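Local coordinates for protein putative O-methyltransferase (Klebsiella pneumoniae subsp. pneumoniae, PDB 3TFW) that probably transfers methyl groups from S-adenosylmethionine to hydroxyl oxygens of a substrate that is not established, at residues D97-H100 with A101-R105; Q51-F54 with L55-L58; P147-P150 with H151-R154. One frame throughout, in Å; residues are numbered along the deposited sequence.

Contact 1: residues D97-H100 with A101-R105; sequences DAHH and AQVAR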
loop_
_atom_site.group_PDB
_atom_site.type_symbol
_atom_site.label_atom_id
_atom_site.label_comp_id
_atom_site.label_asym_id
_atom_site.label_seq_id
_atom_site.Cartn_x
_atom_site.Cartn_y
_atom_site.Cartn_z
ATOM N N ASP A 97 9.714 -9.681 -24.720
ATOM C CA ASP A 97 8.993 -9.705 -25.988
ATOM C C ASP A 97 9.371 -8.521 -26.876
ATOM O O ASP A 97 9.268 -7.357 -26.465
ATOM C CB ASP A 97 7.477 -9.784 -25.752
ATOM C CG ASP A 97 6.705 -10.017 -27.035
ATOM O OD1 ASP A 97 6.478 -11.192 -27.380
ATOM O OD2 ASP A 97 6.378 -9.030 -27.715
ATOM N N ALA A 98 9.799 -8.823 -28.100
ATOM C CA ALA A 98 10.308 -7.796 -29.013
ATOM C C ALA A 98 9.238 -6.766 -29.388
ATOM O O ALA A 98 9.506 -5.565 -29.427
ATOM C CB ALA A 98 10.919 -8.437 -30.262
ATOM N N HIS A 99 8.021 -7.241 -29.631
ATOM C CA HIS A 99 6.897 -6.362 -29.943
ATOM C C HIS A 99 6.497 -5.484 -28.744
ATOM O O HIS A 99 6.231 -4.298 -28.920
ATOM C CB HIS A 99 5.701 -7.164 -30.469
ATOM C CG HIS A 99 4.498 -6.325 -30.778
ATOM N ND1 HIS A 99 4.567 -5.172 -31.533
ATOM C CD2 HIS A 99 3.194 -6.478 -30.445
ATOM C CE1 HIS A 99 3.361 -4.645 -31.639
ATOM N NE2 HIS A 99 2.510 -5.422 -30.993
ATOM N N HIS A 100 6.467 -6.048 -27.538
ATOM C CA HIS A 100 6.220 -5.228 -26.348
ATOM C C HIS A 100 7.325 -4.183 -26.183
ATOM O O HIS A 100 7.041 -3.029 -25.902
ATOM C CB HIS A 100 6.101 -6.072 -25.072
ATOM C CG HIS A 100 4.985 -7.073 -25.096
ATOM N ND1 HIS A 100 4.537 -7.706 -23.957
ATOM C CD2 HIS A 100 4.243 -7.569 -26.115
ATOM C CE1 HIS A 100 3.559 -8.538 -24.271
ATOM N NE2 HIS A 100 3.365 -8.477 -25.575
ATOM N N ALA A 101 8.579 -4.587 -26.359
ATOM C CA ALA A 101 9.696 -3.643 -26.204
ATOM C C ALA A 101 9.572 -2.468 -27.174
ATOM O O ALA A 101 9.797 -1.326 -26.789
ATOM C CB ALA A 101 11.034 -4.335 -26.369
ATOM N N GLN A 102 9.184 -2.760 -28.416
ATOM C CA GLN A 102 8.970 -1.730 -29.438
ATOM C C GLN A 102 7.903 -0.722 -29.013
ATOM O O GLN A 102 8.099 0.487 -29.089
ATOM C CB GLN A 102 8.591 -2.385 -30.769
ATOM C CG GLN A 102 8.315 -1.394 -31.894
ATOM C CD GLN A 102 7.738 -2.050 -33.141
ATOM O OE1 GLN A 102 7.045 -3.074 -33.070
ATOM N NE2 GLN A 102 8.006 -1.445 -34.295
ATOM N N VAL A 103 6.767 -1.231 -28.563
ATOM C CA VAL A 103 5.673 -0.376 -28.104
ATOM C C VAL A 103 6.091 0.444 -26.881
ATOM O O VAL A 103 5.837 1.652 -26.804
ATOM C CB VAL A 103 4.424 -1.230 -27.787
ATOM C CG1 VAL A 103 3.309 -0.385 -27.163
ATOM C CG2 VAL A 103 3.934 -1.927 -29.053
ATOM N N ALA A 104 6.731 -0.219 -25.923
ATOM C CA ALA A 104 7.224 0.452 -24.717
ATOM C C ALA A 104 8.194 1.610 -25.040
ATOM O O ALA A 104 8.103 2.691 -24.437
ATOM C CB ALA A 104 7.878 -0.565 -23.788
ATOM N N ARG A 105 9.094 1.384 -26.003
ATOM C CA ARG A 105 10.087 2.406 -26.407
ATOM C C ARG A 105 9.372 3.674 -26.875
ATOM O O ARG A 105 9.723 4.795 -26.485
ATOM C CB ARG A 105 11.012 1.891 -27.521
ATOM C CG ARG A 105 11.969 0.784 -27.113
ATOM C CD ARG A 105 13.056 0.525 -28.160
ATOM N NE ARG A 105 12.547 0.323 -29.516
ATOM C CZ ARG A 105 12.401 -0.866 -30.095
ATOM N NH1 ARG A 105 12.734 -1.971 -29.443
ATOM N NH2 ARG A 105 11.921 -0.948 -31.331
HETATM O O HOH W 1 11.715 -4.798 -30.217
#
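His-99 and Val-103 are brought together by their first torsions. In His-99, CG lies anti to the backbone N (chi1 179°), and the ring runs on toward the next turn. In Val-103, CG2 stands beside the backbone N, anti to the carbonyl carbon, and reaches back to the ring. Val-103 CG2 lies 3.8 Å from His-99 CE1. It makes an off-centre CH-pi contact, 4.2 Å from the His-99 ring centroid. Gln-102 comes to the same ring at its edge. Gln-102 OE1 is near the ring plane, 3.6 Å from His-99 ND1, and the amide and ring planes are 76° apart. His-99 NE2 is hydrogen-bonded to Ala-40 O, which helps to hold the ring's rotation.

These are the first two turns of helix 98-110, the crossover between parallel strands 90-95 and 117-121 of the Rossmann-like sheet. Asp-97 is the N-cap. Asp-97 OD2 accepts from His-100 N at 3.0 Å through its anti lone pair, while Asp-97 N is hydrogen-bonded to Glu-95 OE2. The Asp-97 carboxylate carbon CG also lies over one face of the His-100 ring. Asp-97 O accepts from Ala-101 N at 2.9 Å, and Ala-98 O accepts from Gln-102 N. The Arg-105 guanidinium turns one face to Gln-102 CA. Ala-101 packs on Glu-121 and Ala-104 on Leu-119, both of strand 117-121; Ala-104 also touches Thr-72.

Contact 2: residues Q51-F54 with L55-L58; sequences QGQF and LALL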
loop_
_atom_site.group_PDB
_atom_site.type_symbol
_atom_site.label_atom_id
_atom_site.label_comp_id
_atom_site.label_asym_id
_atom_site.label_seq_id
_atom_site.Cartn_x
_atom_site.Cartn_y
_atom_site.Cartn_z
ATOM N N GLN A 51 -3.594 2.158 -8.879
ATOM C CA GLN A 51 -2.424 1.316 -8.609
ATOM C C GLN A 51 -1.150 2.007 -9.099
ATOM O O GLN A 51 -0.140 2.007 -8.405
ATOM C CB GLN A 51 -2.573 -0.067 -9.232
ATOM C CG GLN A 51 -3.826 -0.821 -8.755
ATOM C CD GLN A 51 -4.062 -2.122 -9.514
ATOM O OE1 GLN A 51 -3.671 -2.263 -10.674
ATOM N NE2 GLN A 51 -4.715 -3.081 -8.854
ATOM N N GLY A 52 -1.205 2.608 -10.286
ATOM C CA GLY A 52 -0.086 3.418 -10.786
ATOM C C GLY A 52 0.304 4.536 -9.828
ATOM O O GLY A 52 1.489 4.735 -9.533
ATOM N N GLN A 53 -0.688 5.276 -9.339
ATOM C CA GLN A 53 -0.427 6.371 -8.411
ATOM C C GLN A 53 0.194 5.848 -7.114
ATOM O O GLN A 53 1.061 6.496 -6.529
ATOM C CB GLN A 53 -1.721 7.175 -8.143
ATOM C CG GLN A 53 -1.546 8.423 -7.294
ATOM C CD GLN A 53 -0.610 9.437 -7.887
ATOM O OE1 GLN A 53 0.615 9.380 -7.692
ATOM N NE2 GLN A 53 -1.178 10.411 -8.575
ATOM N N PHE A 54 -0.262 4.679 -6.675
ATOM C CA PHE A 54 0.319 3.997 -5.512
ATOM C C PHE A 54 1.824 3.726 -5.728
ATOM O O PHE A 54 2.648 4.063 -4.873
ATOM C CB PHE A 54 -0.453 2.697 -5.234
ATOM C CG PHE A 54 0.094 1.890 -4.082
ATOM C CD1 PHE A 54 -0.009 2.348 -2.774
ATOM C CD2 PHE A 54 0.712 0.664 -4.312
ATOM C CE1 PHE A 54 0.502 1.587 -1.703
ATOM C CE2 PHE A 54 1.221 -0.098 -3.251
ATOM C CZ PHE A 54 1.115 0.367 -1.954
ATOM N N LEU A 55 2.176 3.164 -6.884
ATOM C CA LEU A 55 3.587 2.931 -7.225
ATOM C C LEU A 55 4.386 4.225 -7.227
ATOM O O LEU A 55 5.516 4.257 -6.752
ATOM C CB LEU A 55 3.748 2.197 -8.572
ATOM C CG LEU A 55 3.182 0.775 -8.690
ATOM C CD1 LEU A 55 3.293 0.257 -10.121
ATOM C CD2 LEU A 55 3.857 -0.189 -7.706
ATOM N N ALA A 56 3.789 5.290 -7.766
ATOM C CA ALA A 56 4.432 6.592 -7.788
ATOM C C ALA A 56 4.685 7.061 -6.364
ATOM O O ALA A 56 5.761 7.566 -6.070
ATOM C CB ALA A 56 3.585 7.623 -8.581
ATOM N N LEU A 57 3.722 6.849 -5.467
ATOM C CA LEU A 57 3.928 7.237 -4.059
ATOM C C LEU A 57 5.019 6.412 -3.382
ATOM O O LEU A 57 5.778 6.939 -2.589
ATOM C CB LEU A 57 2.618 7.225 -3.251
ATOM C CG LEU A 57 1.581 8.271 -3.699
ATOM C CD1 LEU A 57 0.449 8.401 -2.695
ATOM C CD2 LEU A 57 2.226 9.633 -3.947
ATOM N N LEU A 58 5.125 5.136 -3.742
ATOM C CA LEU A 58 6.232 4.300 -3.265
ATOM C C LEU A 58 7.609 4.821 -3.693
ATOM O O LEU A 58 8.574 4.759 -2.919
ATOM C CB LEU A 58 6.038 2.843 -3.697
ATOM C CG LEU A 58 4.800 2.172 -3.102
ATOM C CD1 LEU A 58 4.743 0.727 -3.537
ATOM C CD2 LEU A 58 4.803 2.268 -1.569
#
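Phe-54 and Leu-58 lie one turn apart, and the isobutyl group of Leu-58 sits over one face of the phenyl ring. Leu-58 CG is 4.2 Å above the Phe-54 ring plane and is offset toward the rim. The closest approach to the ring is Leu-58 CD1, 3.6 Å from Phe-54 CE2. Leu-58 CD2 reaches only the far end of the ring, at CZ. The ring is put there by its first torsion: CG is anti to the backbone N (chi1 178°), so the side chain leans toward the C-terminal end of the helix and over the next turn. Phe-219 meets the ring as well, with the two ring planes at about 55°.

Gln-53 is turned differently. Its chain bends at chi2 (60°), which swings the amide back against the helix. Gln-53 OE1 then lies 3.6 Å from Ala-56 CB. Gln-53 OE1 is also 4.1 Å from Leu-57 CD2. Here an amide oxygen rests on methyl groups. Trp-80 packs on both Gln-53 and Ala-56.

Leu-55 keeps CG beside its own backbone N, which lays CG over a carbonyl oxygen of the preceding turn. Leu-55 CG lies 3.6 Å from Gln-51 O. Leu-55 CB lies 3.5 Å from Gly-52 O. The backbone beneath is regular helix: Leu-55 N is hydrogen-bonded to Gln-51 O, and Leu-58 N to Phe-54 O at 2.9 Å.

Leu-55 and Leu-58 pack on strand 165-169, and Leu-55 also on Ser-77 and Met-81 of helix 76-82. Phe-54 and Leu-57 touch Leu-221 of the second subunit. Gln-51 and Gln-53 touch Leu-208 and Ala-205 of that subunit. The arrangement is that of a buried helix, 49-62, laid between the Rossmann-like sheet of an O-methyltransferase fold and its dimer partner.

Contact 3: residues P147-P150 with H151-R154; sequences PNNP and HYLR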
loop_
_atom_site.group_PDB
_atom_site.type_symbol
_atom_site.label_atom_id
_atom_site.label_comp_id
_atom_site.label_asym_id
_atom_site.label_seq_id
_atom_site.Cartn_x
_atom_site.Cartn_y
_atom_site.Cartn_z
ATOM N N PRO A 147 6.268 -18.227 -13.397
ATOM C CA PRO A 147 6.988 -19.445 -13.004
ATOM C C PRO A 147 8.386 -19.163 -12.449
ATOM O O PRO A 147 8.851 -19.898 -11.575
ATOM C CB PRO A 147 7.087 -20.233 -14.319
ATOM C CG PRO A 147 5.895 -19.821 -15.072
ATOM C CD PRO A 147 5.751 -18.346 -14.776
ATOM N N ASN A 148 9.033 -18.113 -12.951
ATOM C CA ASN A 148 10.385 -17.733 -12.502
ATOM C C ASN A 148 10.448 -16.670 -11.409
ATOM O O ASN A 148 11.520 -16.167 -11.085
ATOM C CB ASN A 148 11.258 -17.317 -13.685
ATOM C CG ASN A 148 11.783 -18.505 -14.454
ATOM O OD1 ASN A 148 11.926 -19.597 -13.906
ATOM N ND2 ASN A 148 12.061 -18.304 -15.731
ATOM N N ASN A 149 9.295 -16.344 -10.835
ATOM C CA ASN A 149 9.252 -15.464 -9.664
ATOM C C ASN A 149 10.304 -15.719 -8.580
ATOM O O ASN A 149 10.950 -14.766 -8.140
ATOM C CB ASN A 149 7.840 -15.402 -9.058
ATOM C CG ASN A 149 7.083 -14.168 -9.520
ATOM O OD1 ASN A 149 7.156 -13.784 -10.697
ATOM N ND2 ASN A 149 6.383 -13.515 -8.589
ATOM N N PRO A 150 10.510 -16.990 -8.165
ATOM C CA PRO A 150 11.496 -17.161 -7.097
ATOM C C PRO A 150 12.907 -16.763 -7.538
ATOM O O PRO A 150 13.675 -16.253 -6.723
ATOM C CB PRO A 150 11.411 -18.652 -6.748
ATOM C CG PRO A 150 10.698 -19.287 -7.889
ATOM C CD PRO A 150 9.837 -18.259 -8.511
ATOM N N HIS A 151 13.228 -16.965 -8.816
ATOM C CA HIS A 151 14.519 -16.531 -9.365
ATOM C C HIS A 151 14.658 -15.011 -9.359
ATOM O O HIS A 151 15.727 -14.470 -9.056
ATOM C CB HIS A 151 14.711 -17.066 -10.794
ATOM C CG HIS A 151 14.722 -18.561 -10.881
ATOM N ND1 HIS A 151 15.744 -19.327 -10.369
ATOM C CD2 HIS A 151 13.842 -19.429 -11.436
ATOM C CE1 HIS A 151 15.490 -20.604 -10.596
ATOM N NE2 HIS A 151 14.340 -20.694 -11.238
ATOM N N TYR A 152 13.571 -14.329 -9.713
ATOM C CA TYR A 152 13.542 -12.875 -9.674
ATOM C C TYR A 152 13.762 -12.352 -8.256
ATOM O O TYR A 152 14.495 -11.384 -8.060
ATOM C CB TYR A 152 12.239 -12.339 -10.272
ATOM C CG TYR A 152 12.080 -12.702 -11.729
ATOM C CD1 TYR A 152 13.175 -12.678 -12.591
ATOM C CD2 TYR A 152 10.846 -13.109 -12.239
ATOM C CE1 TYR A 152 13.057 -13.037 -13.924
ATOM C CE2 TYR A 152 10.710 -13.460 -13.591
ATOM C CZ TYR A 152 11.825 -13.420 -14.415
ATOM O OH TYR A 152 11.716 -13.750 -15.739
ATOM N N LEU A 153 13.169 -13.020 -7.267
ATOM C CA LEU A 153 13.367 -12.629 -5.867
ATOM C C LEU A 153 14.829 -12.768 -5.422
ATOM O O LEU A 153 15.356 -11.910 -4.704
ATOM C CB LEU A 153 12.440 -13.422 -4.929
ATOM C CG LEU A 153 12.383 -12.984 -3.448
ATOM C CD1 LEU A 153 12.169 -11.464 -3.264
ATOM C CD2 LEU A 153 11.288 -13.750 -2.715
ATOM N N ARG A 154 15.475 -13.852 -5.847
ATOM C CA ARG A 154 16.890 -14.068 -5.528
ATOM C C ARG A 154 17.762 -12.930 -6.068
ATOM O O ARG A 154 18.578 -12.371 -5.333
ATOM C CB ARG A 154 17.367 -15.429 -6.047
ATOM C CG ARG A 154 18.866 -15.670 -5.846
ATOM C CD ARG A 154 19.286 -17.073 -6.288
ATOM N NE ARG A 154 19.282 -17.215 -7.738
ATOM C CZ ARG A 154 18.340 -17.865 -8.408
ATOM N NH1 ARG A 154 17.339 -18.441 -7.753
ATOM N NH2 ARG A 154 18.393 -17.947 -9.726
#
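His-151, Pro-150 and Asn-148 carry most of this contact, at the start of helix 149-158. The helix is the crossover from strand 139-142 to strand 165-169 of the Rossmann-like fold. Asn-148 is the N-cap, but its side chain makes no capping bond. Instead Asn-148 OD1 meets the edge of the His-151 ring, near its plane, 3.1 Å from His-151 CD2. His-151 CG is anti to the carbonyl carbon (chi1 -61°), which carries the ring back to Asn-148. The amide and ring planes are 75° apart. Asn-148 ND2 makes a weak hydrogen bond to Asp-145.

Pro-150 lies in the first turn, where a backbone N-H would have no helical acceptor. Its side chain packs on Gln-192. Pro-150 O accepts from Arg-154 N at 3.1 Å.

Asn-148 O has two roles. It accepts from Tyr-152 N, and it sits 3.3 Å above one face of the Tyr-152 ring, offset toward the rim. Tyr-152 OH is held by Asp-145. Asn-149 OD1 is buried and has no polar partner in the model. On the outer side Arg-154 grips His-151 end-on: NH1 at 3.2 Å and NH2 at 3.1 Å both donate to ND1.

All three contacts are made between side chains near in sequence, along one helix each of a Rossmann-like chain, and none touches another. Contact 2 is the buried one. It is mostly apolar, with an amide oxygen lying against methyl groups, and it alone also meets the second subunit. Contacts 1 and 3 are partly buried, on crossover helices of two different beta-alpha-beta units. Both sit at a helix start, and both use histidines. Only contact 1 has a capping side-chain bond; contact 3 has an N-cap asparagine without one, and a proline. Contacts 2 and 3 lie on opposite sides of the chain's centre, with centres about 23 Å apart. The nearest atoms of contacts 1 and 3 are about 10 Å apart.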